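Local coordinates for protein ribonucleoside-diphosphate reductase subunit beta (Streptococcus sanguinis, PDB 4N83) that probably supplies deoxyribonucleotides for DNA synthesis, as the dimetal-carrying small subunit of a class Ib ribonucleotide reductase, here with two manganese(II) ions bound, at residues 74-78 against 90-94; 159-163 against 228-232; 251-255 against 272-277. All blocks are in the same frame, centred on the assembly; numbering follows the deposited sequence.

Interaction 1 of 3, residues 74-78 against 90-94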
ATOM      1  N   VAL A  74      -6.534  -4.298  -6.778  1.00 89.39           N
ATOM      2  CA  VAL A  74      -6.792  -4.186  -5.340  1.00 88.04           C
ATOM      3  C   VAL A  74      -7.675  -2.970  -5.048  1.00 88.78           C
ATOM      4  O   VAL A  74      -8.407  -2.953  -4.056  1.00 88.89           O
ATOM      5  CB  VAL A  74      -5.482  -4.094  -4.524  1.00 87.00           C
ATOM      6  CG1 VAL A  74      -5.783  -4.054  -3.029  1.00 86.20           C
ATOM      7  CG2 VAL A  74      -4.562  -5.267  -4.844  1.00 86.21           C
ATOM      8  N   ASP A  75      -7.596  -1.959  -5.915  1.00 89.57           N
ATOM      9  CA  ASP A  75      -8.469  -0.782  -5.841  1.00 90.08           C
ATOM     10  C   ASP A  75      -9.944  -1.191  -5.891  1.00 90.89           C
ATOM     11  O   ASP A  75     -10.762  -0.678  -5.125  1.00 90.97           O
ATOM     12  CB  ASP A  75      -8.152   0.187  -6.990  1.00 90.84           C
ATOM     13  CG  ASP A  75      -8.907   1.503  -6.881  1.00 91.55           C
ATOM     14  OD1 ASP A  75      -8.874   2.131  -5.801  1.00 90.90           O
ATOM     15  OD2 ASP A  75      -9.526   1.916  -7.883  1.00 92.39           O
ATOM     16  N   ALA A  76     -10.268  -2.114  -6.794  1.00 91.26           N
ATOM     17  CA  ALA A  76     -11.622  -2.651  -6.913  1.00 92.05           C
ATOM     18  C   ALA A  76     -12.026  -3.450  -5.674  1.00 91.07           C
ATOM     19  O   ALA A  76     -13.137  -3.299  -5.165  1.00 91.22           O
ATOM     20  CB  ALA A  76     -11.734  -3.521  -8.156  1.00 92.86           C
ATOM     21  N   LEU A  77     -11.113  -4.293  -5.193  1.00 90.14           N
ATOM     22  CA  LEU A  77     -11.360  -5.131  -4.018  1.00 89.48           C
ATOM     23  C   LEU A  77     -11.555  -4.324  -2.731  1.00 89.32           C
ATOM     24  O   LEU A  77     -12.263  -4.762  -1.825  1.00 88.32           O
ATOM     25  CB  LEU A  77     -10.211  -6.128  -3.828  1.00 88.55           C
ATOM     26  CG  LEU A  77     -10.059  -7.196  -4.917  1.00 89.71           C
ATOM     27  CD1 LEU A  77      -8.682  -7.845  -4.858  1.00 88.93           C
ATOM     28  CD2 LEU A  77     -11.151  -8.249  -4.801  1.00 90.26           C
ATOM     29  N   ARG A  78     -10.927  -3.151  -2.657  1.00 90.39           N
ATOM     30  CA  ARG A  78     -11.001  -2.297  -1.465  1.00 91.25           C
ATOM     31  C   ARG A  78     -12.403  -1.749  -1.195  1.00 92.34           C
ATOM     32  O   ARG A  78     -12.833  -1.688  -0.042  1.00 92.41           O
ATOM     33  CB  ARG A  78     -10.001  -1.135  -1.572  1.00 92.43           C
ATOM     34  CG  ARG A  78     -10.256   0.023  -0.610  1.00 93.81           C
ATOM     35  CD  ARG A  78      -9.038   0.917  -0.417  1.00 94.01           C
ATOM     36  NE  ARG A  78      -8.295   1.124  -1.660  1.00 95.19           N
ATOM     37  CZ  ARG A  78      -7.186   0.472  -2.016  1.00 94.99           C
ATOM     38  NH1 ARG A  78      -6.639  -0.457  -1.234  1.00 93.42           N
ATOM     39  NH2 ARG A  78      -6.616   0.757  -3.178  1.00 96.28           N
ATOM     40  N   PHE A  90      -5.591  -4.536   2.659  1.00 68.29           N
ATOM     41  CA  PHE A  90      -5.576  -4.320   1.207  1.00 69.04           C
ATOM     42  C   PHE A  90      -4.616  -3.216   0.767  1.00 69.92           C
ATOM     43  O   PHE A  90      -4.105  -3.254  -0.353  1.00 70.15           O
ATOM     44  CB  PHE A  90      -6.989  -4.047   0.669  1.00 69.64           C
ATOM     45  CG  PHE A  90      -7.790  -5.295   0.424  1.00 69.20           C
ATOM     46  CD1 PHE A  90      -7.353  -6.236  -0.496  1.00 69.08           C
ATOM     47  CD2 PHE A  90      -8.974  -5.531   1.108  1.00 69.07           C
ATOM     48  CE1 PHE A  90      -8.078  -7.392  -0.727  1.00 69.39           C
ATOM     49  CE2 PHE A  90      -9.704  -6.686   0.880  1.00 69.01           C
ATOM     50  CZ  PHE A  90      -9.256  -7.617  -0.038  1.00 69.36           C
ATOM     51  N   ASN A  91      -4.370  -2.241   1.639  1.00 70.92           N
ATOM     52  CA  ASN A  91      -3.348  -1.227   1.371  1.00 72.02           C
ATOM     53  C   ASN A  91      -1.969  -1.870   1.343  1.00 71.53           C
ATOM     54  O   ASN A  91      -1.160  -1.584   0.457  1.00 71.86           O
ATOM     55  CB  ASN A  91      -3.385  -0.111   2.419  1.00 72.33           C
ATOM     56  CG  ASN A  91      -4.680   0.679   2.387  1.00 73.80           C
ATOM     57  OD1 ASN A  91      -5.282   0.866   1.328  1.00 74.78           O
ATOM     58  ND2 ASN A  91      -5.112   1.152   3.553  1.00 73.86           N
ATOM     59  N   ASN A  92      -1.720  -2.745   2.316  1.00 70.73           N
ATOM     60  CA  ASN A  92      -0.510  -3.564   2.342  1.00 70.21           C
ATOM     61  C   ASN A  92      -0.425  -4.497   1.132  1.00 70.33           C
ATOM     62  O   ASN A  92       0.641  -4.641   0.533  1.00 70.31           O
ATOM     63  CB  ASN A  92      -0.445  -4.388   3.633  1.00 69.22           C
ATOM     64  CG  ASN A  92       0.636  -5.448   3.593  1.00 68.43           C
ATOM     65  OD1 ASN A  92       0.348  -6.626   3.399  1.00 68.13           O
ATOM     66  ND2 ASN A  92       1.888  -5.032   3.747  1.00 68.25           N
ATOM     67  N   ILE A  93      -1.545  -5.129   0.785  1.00 70.76           N
ATOM     68  CA  ILE A  93      -1.600  -6.014  -0.380  1.00 70.81           C
ATOM     69  C   ILE A  93      -1.248  -5.243  -1.647  1.00 71.92           C
ATOM     70  O   ILE A  93      -0.407  -5.685  -2.427  1.00 71.12           O
ATOM     71  CB  ILE A  93      -2.991  -6.670  -0.549  1.00 70.94           C
ATOM     72  CG1 ILE A  93      -3.255  -7.663   0.588  1.00 69.78           C
ATOM     73  CG2 ILE A  93      -3.089  -7.385  -1.894  1.00 71.54           C
ATOM     74  CD1 ILE A  93      -4.707  -8.057   0.759  1.00 70.00           C
ATOM     75  N   GLN A  94      -1.883  -4.089  -1.835  1.00 73.98           N
ATOM     76  CA  GLN A  94      -1.690  -3.285  -3.043  1.00 76.22           C
ATOM     77  C   GLN A  94      -0.254  -2.793  -3.207  1.00 76.16           C
ATOM     78  O   GLN A  94       0.264  -2.749  -4.326  1.00 76.46           O
ATOM     79  CB  GLN A  94      -2.637  -2.087  -3.054  1.00 78.20           C
ATOM     80  CG  GLN A  94      -2.687  -1.381  -4.398  1.00 80.48           C
ATOM     81  CD  GLN A  94      -3.716  -0.274  -4.443  1.00 82.48           C
ATOM     82  OE1 GLN A  94      -3.960   0.400  -3.442  1.00 82.52           O
ATOM     83  NE2 GLN A  94      -4.330  -0.080  -5.608  1.00 84.57           N
TER
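Start at Val-74, on helix 49-78, which here runs antiparallel to helix 84-111: the short axes make 173° and come within 9.8 Å. Val-74 points toward the partner helix, its CG1 3.3 Å from the backbone O of Phe-90 and 3.7 Å from CB of Gln-94, while its CG2 reaches CG2 of Ile-93 at 3.9 Å. The CA-to-CB bond of Asp-75 points away from that helix; its carboxylate lies at the second subunit, near that chain's Arg-78 and Asp-75, the like charges of the two aspartates side by side. One turn on, Leu-77 lays CB over a face of the Phe-90 ring, 4.0 Å from CE1, and both side chains also touch Ile-198 of helix 178-206. Last, Arg-78 sets off sideways at its CA-to-CB bond, but bends at chi3 (p) after t at chi1 and chi2, bringing its guanidinium nearer, and NH2 donates to OE1 of Gln-94 at 2.7 Å. Its NE makes a salt bridge with Asp-75 of the second subunit, and ND2 of Asn-91 hydrogen-bonds to OG of Ser-98 of that subunit. Two chemistries thus split this helix pair of the ferritin-like bundle. The apolar side, with the side chain of Ile-93 about 4 Å from a bound manganese ion, belongs to the metal-site surroundings, whereas the buried polar side, with Arg-78, Asn-91 and Gln-94, ties the helix hairpin into the dimer interface.

Interaction 2 of 3, residues 159-163 against 228-232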
ATOM      1  N   PHE A 159      -3.565 -19.351  -9.762  1.00113.81           N
ATOM      2  CA  PHE A 159      -3.725 -20.386 -10.790  1.00115.65           C
ATOM      3  C   PHE A 159      -2.975 -20.062 -12.089  1.00117.80           C
ATOM      4  O   PHE A 159      -2.023 -20.761 -12.443  1.00116.82           O
ATOM      5  CB  PHE A 159      -5.228 -20.639 -11.032  1.00116.08           C
ATOM      6  CG  PHE A 159      -5.580 -21.033 -12.444  1.00117.10           C
ATOM      7  CD1 PHE A 159      -5.102 -22.214 -12.997  1.00117.67           C
ATOM      8  CD2 PHE A 159      -6.413 -20.228 -13.212  1.00117.96           C
ATOM      9  CE1 PHE A 159      -5.432 -22.573 -14.293  1.00118.81           C
ATOM     10  CE2 PHE A 159      -6.748 -20.584 -14.507  1.00119.30           C
ATOM     11  CZ  PHE A 159      -6.257 -21.758 -15.048  1.00119.78           C
ATOM     12  N   LEU A 160      -3.393 -19.010 -12.789  1.00120.24           N
ATOM     13  CA  LEU A 160      -2.847 -18.699 -14.120  1.00122.42           C
ATOM     14  C   LEU A 160      -1.563 -17.858 -14.095  1.00121.14           C
ATOM     15  O   LEU A 160      -0.972 -17.596 -15.145  1.00123.17           O
ATOM     16  CB  LEU A 160      -3.918 -18.053 -15.012  1.00125.37           C
ATOM     17  CG  LEU A 160      -4.538 -16.711 -14.600  1.00125.96           C
ATOM     18  CD1 LEU A 160      -3.726 -15.530 -15.118  1.00126.27           C
ATOM     19  CD2 LEU A 160      -5.979 -16.622 -15.087  1.00127.97           C
ATOM     20  N   PHE A 161      -1.138 -17.436 -12.904  1.00118.19           N
ATOM     21  CA  PHE A 161       0.201 -16.863 -12.715  1.00116.03           C
ATOM     22  C   PHE A 161       1.274 -17.953 -12.829  1.00114.69           C
ATOM     23  O   PHE A 161       2.409 -17.678 -13.218  1.00112.84           O
ATOM     24  CB  PHE A 161       0.319 -16.174 -11.344  1.00114.27           C
ATOM     25  CG  PHE A 161       0.364 -14.666 -11.408  1.00113.34           C
ATOM     26  CD1 PHE A 161       1.441 -13.969 -10.875  1.00111.97           C
ATOM     27  CD2 PHE A 161      -0.672 -13.944 -11.984  1.00113.61           C
ATOM     28  CE1 PHE A 161       1.486 -12.586 -10.920  1.00111.62           C
ATOM     29  CE2 PHE A 161      -0.632 -12.561 -12.032  1.00113.14           C
ATOM     30  CZ  PHE A 161       0.449 -11.881 -11.501  1.00112.39           C
ATOM     31  N   TYR A 162       0.900 -19.187 -12.493  1.00114.45           N
ATOM     32  CA  TYR A 162       1.851 -20.297 -12.400  1.00114.17           C
ATOM     33  C   TYR A 162       2.295 -20.866 -13.750  1.00116.25           C
ATOM     34  O   TYR A 162       3.232 -21.664 -13.802  1.00115.17           O
ATOM     35  CB  TYR A 162       1.285 -21.404 -11.507  1.00113.38           C
ATOM     36  CG  TYR A 162       1.290 -21.030 -10.042  1.00111.58           C
ATOM     37  CD1 TYR A 162       0.309 -20.196  -9.513  1.00110.73           C
ATOM     38  CD2 TYR A 162       2.285 -21.495  -9.188  1.00110.50           C
ATOM     39  CE1 TYR A 162       0.316 -19.844  -8.174  1.00108.86           C
ATOM     40  CE2 TYR A 162       2.297 -21.149  -7.846  1.00109.07           C
ATOM     41  CZ  TYR A 162       1.310 -20.323  -7.346  1.00107.93           C
ATOM     42  OH  TYR A 162       1.315 -19.976  -6.016  1.00106.27           O
ATOM     43  N   SER A 163       1.628 -20.465 -14.831  1.00119.42           N
ATOM     44  CA  SER A 163       2.122 -20.734 -16.182  1.00122.00           C
ATOM     45  C   SER A 163       3.498 -20.092 -16.364  1.00123.32           C
ATOM     46  O   SER A 163       4.370 -20.647 -17.034  1.00124.69           O
ATOM     47  CB  SER A 163       1.157 -20.188 -17.236  1.00123.03           C
ATOM     48  OG  SER A 163       0.925 -18.801 -17.050  1.00122.17           O
ATOM     49  N   LEU A 228     -10.595 -19.027 -19.137  1.00135.88           N
ATOM     50  CA  LEU A 228      -9.228 -18.623 -18.794  1.00134.08           C
ATOM     51  C   LEU A 228      -8.236 -19.766 -18.996  1.00133.88           C
ATOM     52  O   LEU A 228      -7.085 -19.531 -19.356  1.00133.44           O
ATOM     53  CB  LEU A 228      -9.155 -18.127 -17.346  1.00131.77           C
ATOM     54  CG  LEU A 228      -9.838 -16.787 -17.061  1.00132.04           C
ATOM     55  CD1 LEU A 228     -10.017 -16.587 -15.563  1.00130.52           C
ATOM     56  CD2 LEU A 228      -9.053 -15.634 -17.668  1.00132.16           C
ATOM     57  N   TYR A 229      -8.690 -20.994 -18.754  1.00134.77           N
ATOM     58  CA  TYR A 229      -7.870 -22.189 -18.967  1.00135.51           C
ATOM     59  C   TYR A 229      -7.608 -22.437 -20.454  1.00136.50           C
ATOM     60  O   TYR A 229      -6.489 -22.777 -20.842  1.00136.30           O
ATOM     61  CB  TYR A 229      -8.543 -23.414 -18.336  1.00136.82           C
ATOM     62  CG  TYR A 229      -7.843 -24.727 -18.618  1.00138.92           C
ATOM     63  CD1 TYR A 229      -6.565 -24.979 -18.126  1.00138.10           C
ATOM     64  CD2 TYR A 229      -8.464 -25.723 -19.371  1.00141.84           C
ATOM     65  CE1 TYR A 229      -5.923 -26.180 -18.380  1.00138.93           C
ATOM     66  CE2 TYR A 229      -7.831 -26.926 -19.630  1.00142.58           C
ATOM     67  CZ  TYR A 229      -6.561 -27.150 -19.133  1.00141.03           C
ATOM     68  OH  TYR A 229      -5.933 -28.345 -19.391  1.00141.68           O
ATOM     69  N   GLU A 230      -8.641 -22.262 -21.278  1.00137.12           N
ATOM     70  CA  GLU A 230      -8.528 -22.478 -22.722  1.00138.01           C
ATOM     71  C   GLU A 230      -7.599 -21.447 -23.367  1.00137.76           C
ATOM     72  O   GLU A 230      -6.778 -21.793 -24.217  1.00137.61           O
ATOM     73  CB  GLU A 230      -9.911 -22.438 -23.382  1.00139.92           C
ATOM     74  CG  GLU A 230      -9.952 -23.040 -24.779  1.00141.97           C
ATOM     75  CD  GLU A 230     -11.365 -23.248 -25.294  1.00143.64           C
ATOM     76  OE1 GLU A 230     -12.271 -22.484 -24.896  1.00143.24           O
ATOM     77  OE2 GLU A 230     -11.571 -24.176 -26.103  1.00145.28           O
ATOM     78  N   ASN A 231      -7.730 -20.188 -22.954  1.00137.51           N
ATOM     79  CA  ASN A 231      -6.826 -19.123 -23.407  1.00137.73           C
ATOM     80  C   ASN A 231      -5.392 -19.305 -22.904  1.00137.11           C
ATOM     81  O   ASN A 231      -4.442 -18.913 -23.583  1.00137.48           O
ATOM     82  CB  ASN A 231      -7.351 -17.741 -22.993  1.00136.41           C
ATOM     83  CG  ASN A 231      -8.281 -17.135 -24.029  1.00137.83           C
ATOM     84  OD1 ASN A 231      -7.866 -16.843 -25.151  1.00137.95           O
ATOM     85  ND2 ASN A 231      -9.542 -16.935 -23.656  1.00138.08           N
ATOM     86  N   GLU A 232      -5.241 -19.895 -21.718  1.00136.81           N
ATOM     87  CA  GLU A 232      -3.916 -20.154 -21.147  1.00135.93           C
ATOM     88  C   GLU A 232      -3.202 -21.271 -21.906  1.00135.20           C
ATOM     89  O   GLU A 232      -1.980 -21.242 -22.051  1.00134.02           O
ATOM     90  CB  GLU A 232      -4.016 -20.512 -19.659  1.00135.28           C
ATOM     91  CG  GLU A 232      -2.743 -20.248 -18.865  1.00134.40           C
ATOM     92  CD  GLU A 232      -2.448 -18.766 -18.683  1.00134.58           C
ATOM     93  OE1 GLU A 232      -3.402 -17.959 -18.618  1.00135.47           O
ATOM     94  OE2 GLU A 232      -1.254 -18.405 -18.598  1.00134.71           O
TER
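Leu-160 and Phe-159 are the bumps on one side, and the surface of helix 211-240 between Leu-228 and Glu-232 receives them. Leu-160 points directly at that helix: its CD2 meets CD1 of Leu-228 at 4.1 Å, and its CB lies 3.6 Å from OE1 of Glu-232, so the side chain touches Leu-228 at its tip and Glu-232 at its root. Phe-159 approaches edge-on, with CZ 4.3 Å from CB of Tyr-229 and CE2 4.5 Å from CB of Leu-228; Leu-253 and Ala-257 of helix 246-263 also pack against it. Within the ferritin-like helical fold of the reductase small subunit, this is where helix 148-160, which carries the manganese ligand Glu-157, breaks and gives way to helix 162-173. Beyond the break, Ser-163 turns its hydroxyl into the space beside the Glu-232 carboxylate. Its OG lies 2.7 Å from OE2 of Glu-232 and 2.9 Å from the backbone O of Leu-160, both within hydrogen-bonding reach of its single proton.

Interaction 3 of 3, residues 251-255 against 272-277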
ATOM      1  N   THR A 251      -0.036 -29.579 -17.067  1.00132.86           N
ATOM      2  CA  THR A 251      -0.166 -30.374 -15.842  1.00131.01           C
ATOM      3  C   THR A 251      -0.070 -29.483 -14.599  1.00129.87           C
ATOM      4  O   THR A 251      -0.759 -29.716 -13.605  1.00129.42           O
ATOM      5  CB  THR A 251       0.927 -31.463 -15.756  1.00129.98           C
ATOM      6  OG1 THR A 251       1.045 -32.135 -17.016  1.00129.81           O
ATOM      7  CG2 THR A 251       0.600 -32.484 -14.673  1.00129.13           C
ATOM      8  N   PHE A 252       0.790 -28.469 -14.671  1.00130.15           N
ATOM      9  CA  PHE A 252       0.998 -27.527 -13.571  1.00129.29           C
ATOM     10  C   PHE A 252      -0.185 -26.564 -13.425  1.00128.74           C
ATOM     11  O   PHE A 252      -0.537 -26.173 -12.310  1.00126.21           O
ATOM     12  CB  PHE A 252       2.304 -26.751 -13.803  1.00129.97           C
ATOM     13  CG  PHE A 252       2.851 -26.061 -12.577  1.00129.96           C
ATOM     14  CD1 PHE A 252       3.028 -26.752 -11.384  1.00129.75           C
ATOM     15  CD2 PHE A 252       3.235 -24.726 -12.633  1.00130.32           C
ATOM     16  CE1 PHE A 252       3.546 -26.117 -10.264  1.00128.90           C
ATOM     17  CE2 PHE A 252       3.758 -24.088 -11.520  1.00128.87           C
ATOM     18  CZ  PHE A 252       3.915 -24.784 -10.334  1.00128.15           C
ATOM     19  N   LEU A 253      -0.793 -26.190 -14.552  1.00130.53           N
ATOM     20  CA  LEU A 253      -1.952 -25.288 -14.558  1.00130.61           C
ATOM     21  C   LEU A 253      -3.204 -25.937 -13.969  1.00129.81           C
ATOM     22  O   LEU A 253      -3.948 -25.295 -13.227  1.00128.17           O
ATOM     23  CB  LEU A 253      -2.247 -24.792 -15.981  1.00133.04           C
ATOM     24  CG  LEU A 253      -1.392 -23.619 -16.471  1.00133.71           C
ATOM     25  CD1 LEU A 253      -1.521 -23.452 -17.978  1.00135.56           C
ATOM     26  CD2 LEU A 253      -1.779 -22.335 -15.746  1.00132.86           C
ATOM     27  N   ARG A 254      -3.438 -27.200 -14.314  1.00130.21           N
ATOM     28  CA  ARG A 254      -4.562 -27.958 -13.760  1.00130.01           C
ATOM     29  C   ARG A 254      -4.400 -28.185 -12.255  1.00126.63           C
ATOM     30  O   ARG A 254      -5.385 -28.214 -11.515  1.00125.63           O
ATOM     31  CB  ARG A 254      -4.712 -29.305 -14.476  1.00132.98           C
ATOM     32  CG  ARG A 254      -5.257 -29.199 -15.893  1.00135.91           C
ATOM     33  CD  ARG A 254      -5.435 -30.571 -16.528  1.00138.24           C
ATOM     34  NE  ARG A 254      -4.160 -31.154 -16.950  1.00139.02           N
ATOM     35  CZ  ARG A 254      -3.610 -31.021 -18.159  1.00140.48           C
ATOM     36  NH1 ARG A 254      -4.207 -30.317 -19.117  1.00141.50           N
ATOM     37  NH2 ARG A 254      -2.443 -31.603 -18.414  1.00141.22           N
ATOM     38  N   TYR A 255      -3.152 -28.340 -11.816  1.00124.21           N
ATOM     39  CA  TYR A 255      -2.837 -28.572 -10.406  1.00121.84           C
ATOM     40  C   TYR A 255      -3.152 -27.350  -9.541  1.00118.52           C
ATOM     41  O   TYR A 255      -3.857 -27.460  -8.538  1.00118.12           O
ATOM     42  CB  TYR A 255      -1.361 -28.970 -10.256  1.00122.20           C
ATOM     43  CG  TYR A 255      -0.863 -29.023  -8.827  1.00121.61           C
ATOM     44  CD1 TYR A 255      -1.465 -29.859  -7.890  1.00121.71           C
ATOM     45  CD2 TYR A 255       0.217 -28.246  -8.415  1.00121.01           C
ATOM     46  CE1 TYR A 255      -1.012 -29.913  -6.582  1.00120.76           C
ATOM     47  CE2 TYR A 255       0.678 -28.294  -7.110  1.00120.16           C
ATOM     48  CZ  TYR A 255       0.061 -29.129  -6.197  1.00119.88           C
ATOM     49  OH  TYR A 255       0.515 -29.178  -4.901  1.00118.27           O
ATOM     50  N   ASP A 272      -5.044 -33.951 -11.391  1.00117.04           N
ATOM     51  CA  ASP A 272      -3.591 -33.755 -11.357  1.00116.63           C
ATOM     52  C   ASP A 272      -3.110 -33.375  -9.957  1.00114.70           C
ATOM     53  O   ASP A 272      -3.386 -32.276  -9.477  1.00113.89           O
ATOM     54  CB  ASP A 272      -3.167 -32.673 -12.354  1.00116.98           C
ATOM     55  CG  ASP A 272      -3.434 -33.064 -13.796  1.00119.32           C
ATOM     56  OD1 ASP A 272      -2.838 -32.437 -14.698  1.00119.58           O
ATOM     57  OD2 ASP A 272      -4.236 -33.992 -14.033  1.00121.05           O
ATOM     58  N   SER A 273      -2.392 -34.294  -9.315  1.00114.03           N
ATOM     59  CA  SER A 273      -1.838 -34.072  -7.980  1.00111.31           C
ATOM     60  C   SER A 273      -0.404 -33.542  -8.084  1.00110.23           C
ATOM     61  O   SER A 273       0.032 -33.124  -9.159  1.00110.55           O
ATOM     62  CB  SER A 273      -1.874 -35.378  -7.182  1.00110.99           C
ATOM     63  OG  SER A 273      -1.560 -35.153  -5.819  1.00109.64           O
ATOM     64  N   ALA A 274       0.319 -33.554  -6.966  1.00108.50           N
ATOM     65  CA  ALA A 274       1.722 -33.134  -6.940  1.00107.58           C
ATOM     66  C   ALA A 274       2.638 -34.136  -7.646  1.00108.95           C
ATOM     67  O   ALA A 274       3.656 -33.747  -8.218  1.00108.95           O
ATOM     68  CB  ALA A 274       2.184 -32.922  -5.506  1.00106.15           C
ATOM     69  N   ASP A 275       2.279 -35.420  -7.597  1.00110.48           N
ATOM     70  CA  ASP A 275       3.048 -36.477  -8.269  1.00112.11           C
ATOM     71  C   ASP A 275       2.951 -36.407  -9.799  1.00114.60           C
ATOM     72  O   ASP A 275       3.836 -36.900 -10.500  1.00115.37           O
ATOM     73  CB  ASP A 275       2.596 -37.866  -7.795  1.00111.85           C
ATOM     74  CG  ASP A 275       2.962 -38.148  -6.346  1.00110.05           C
ATOM     75  OD1 ASP A 275       2.422 -39.124  -5.782  1.00109.09           O
ATOM     76  OD2 ASP A 275       3.786 -37.408  -5.767  1.00108.37           O
ATOM     77  N   ASP A 276       1.877 -35.805 -10.307  1.00115.88           N
ATOM     78  CA  ASP A 276       1.687 -35.644 -11.751  1.00117.68           C
ATOM     79  C   ASP A 276       2.564 -34.521 -12.311  1.00117.19           C
ATOM     80  O   ASP A 276       3.058 -34.613 -13.436  1.00118.32           O
ATOM     81  CB  ASP A 276       0.214 -35.363 -12.072  1.00118.34           C
ATOM     82  CG  ASP A 276      -0.706 -36.488 -11.627  1.00119.14           C
ATOM     83  OD1 ASP A 276      -0.715 -36.810 -10.420  1.00118.42           O
ATOM     84  OD2 ASP A 276      -1.426 -37.045 -12.483  1.00120.81           O
ATOM     85  N   VAL A 277       2.752 -33.470 -11.516  1.00115.85           N
ATOM     86  CA  VAL A 277       3.581 -32.326 -11.897  1.00115.38           C
ATOM     87  C   VAL A 277       5.055 -32.728 -11.949  1.00115.48           C
ATOM     88  O   VAL A 277       5.476 -33.647 -11.246  1.00114.55           O
ATOM     89  CB  VAL A 277       3.397 -31.160 -10.897  1.00113.81           C
ATOM     90  CG1 VAL A 277       4.379 -30.025 -11.166  1.00113.40           C
ATOM     91  CG2 VAL A 277       1.965 -30.646 -10.939  1.00113.85           C
TER
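A salt bridge fixes the loop to the helix: NE of Arg-254 donates to OD1 of Asp-272 at 2.9 Å, nearly in line at 167°, with the carboxylate oxygen at the edge of the guanidinium. Arg-254 also hydrogen-bonds through NH1 to the hydroxyl of Tyr-229, so it joins helix 211-240 and the loop at once. This is the C-terminal part of the ferritin-like small-subunit fold, where the chain leaves helix 246-263, turns back and lies along that helix before entering helix 279-285. The returning loop has its own weak bond, from N of Ser-273 to OD1 of Asp-276 at 3.2 Å, across a turn whose residues 274-276 have helical backbone angles. Around the salt bridge, the CG2 methyl of Thr-251 packs 3.4 Å from OD1 of Asp-272 and 3.5 Å from the backbone O of Asp-276, while its OG1 bonds back to the O of Glu-247 in its own helix. Tyr-255 lies alongside residues 272-274, with CA of Ala-274 over one face of its ring and the backbone O of Asp-272 at the ring edge, 3.5 Å from CD1. Val-277 is buried and also touches Met-282 of helix 279-285: its CG2 lies 3.8 Å from CB of Tyr-255, and its CG1 touches CD1 of Phe-252 at 3.5 Å.

Overall arrangement
Along the chain the three contacts come in series, all inside one ferritin-like helical fold. Interaction 1 joins consecutive helices 49-78 and 84-111 at the dimer interface. It lies across the chain's centre from the other two, its centre about 22 Å from that of interaction 2 and about 30 Å from that of interaction 3. Interactions 2 and 3 have centres about 13 Å apart and touch, through successive helices 211-240 and 246-263 and also where the backbone O of Tyr-162 packs 3.3 Å from CD2 of Phe-252. Moving from interaction 1 to interaction 3 thus crosses the subunit, from the dimer contact past the manganese pair to the loop between helices 246-263 and 279-285.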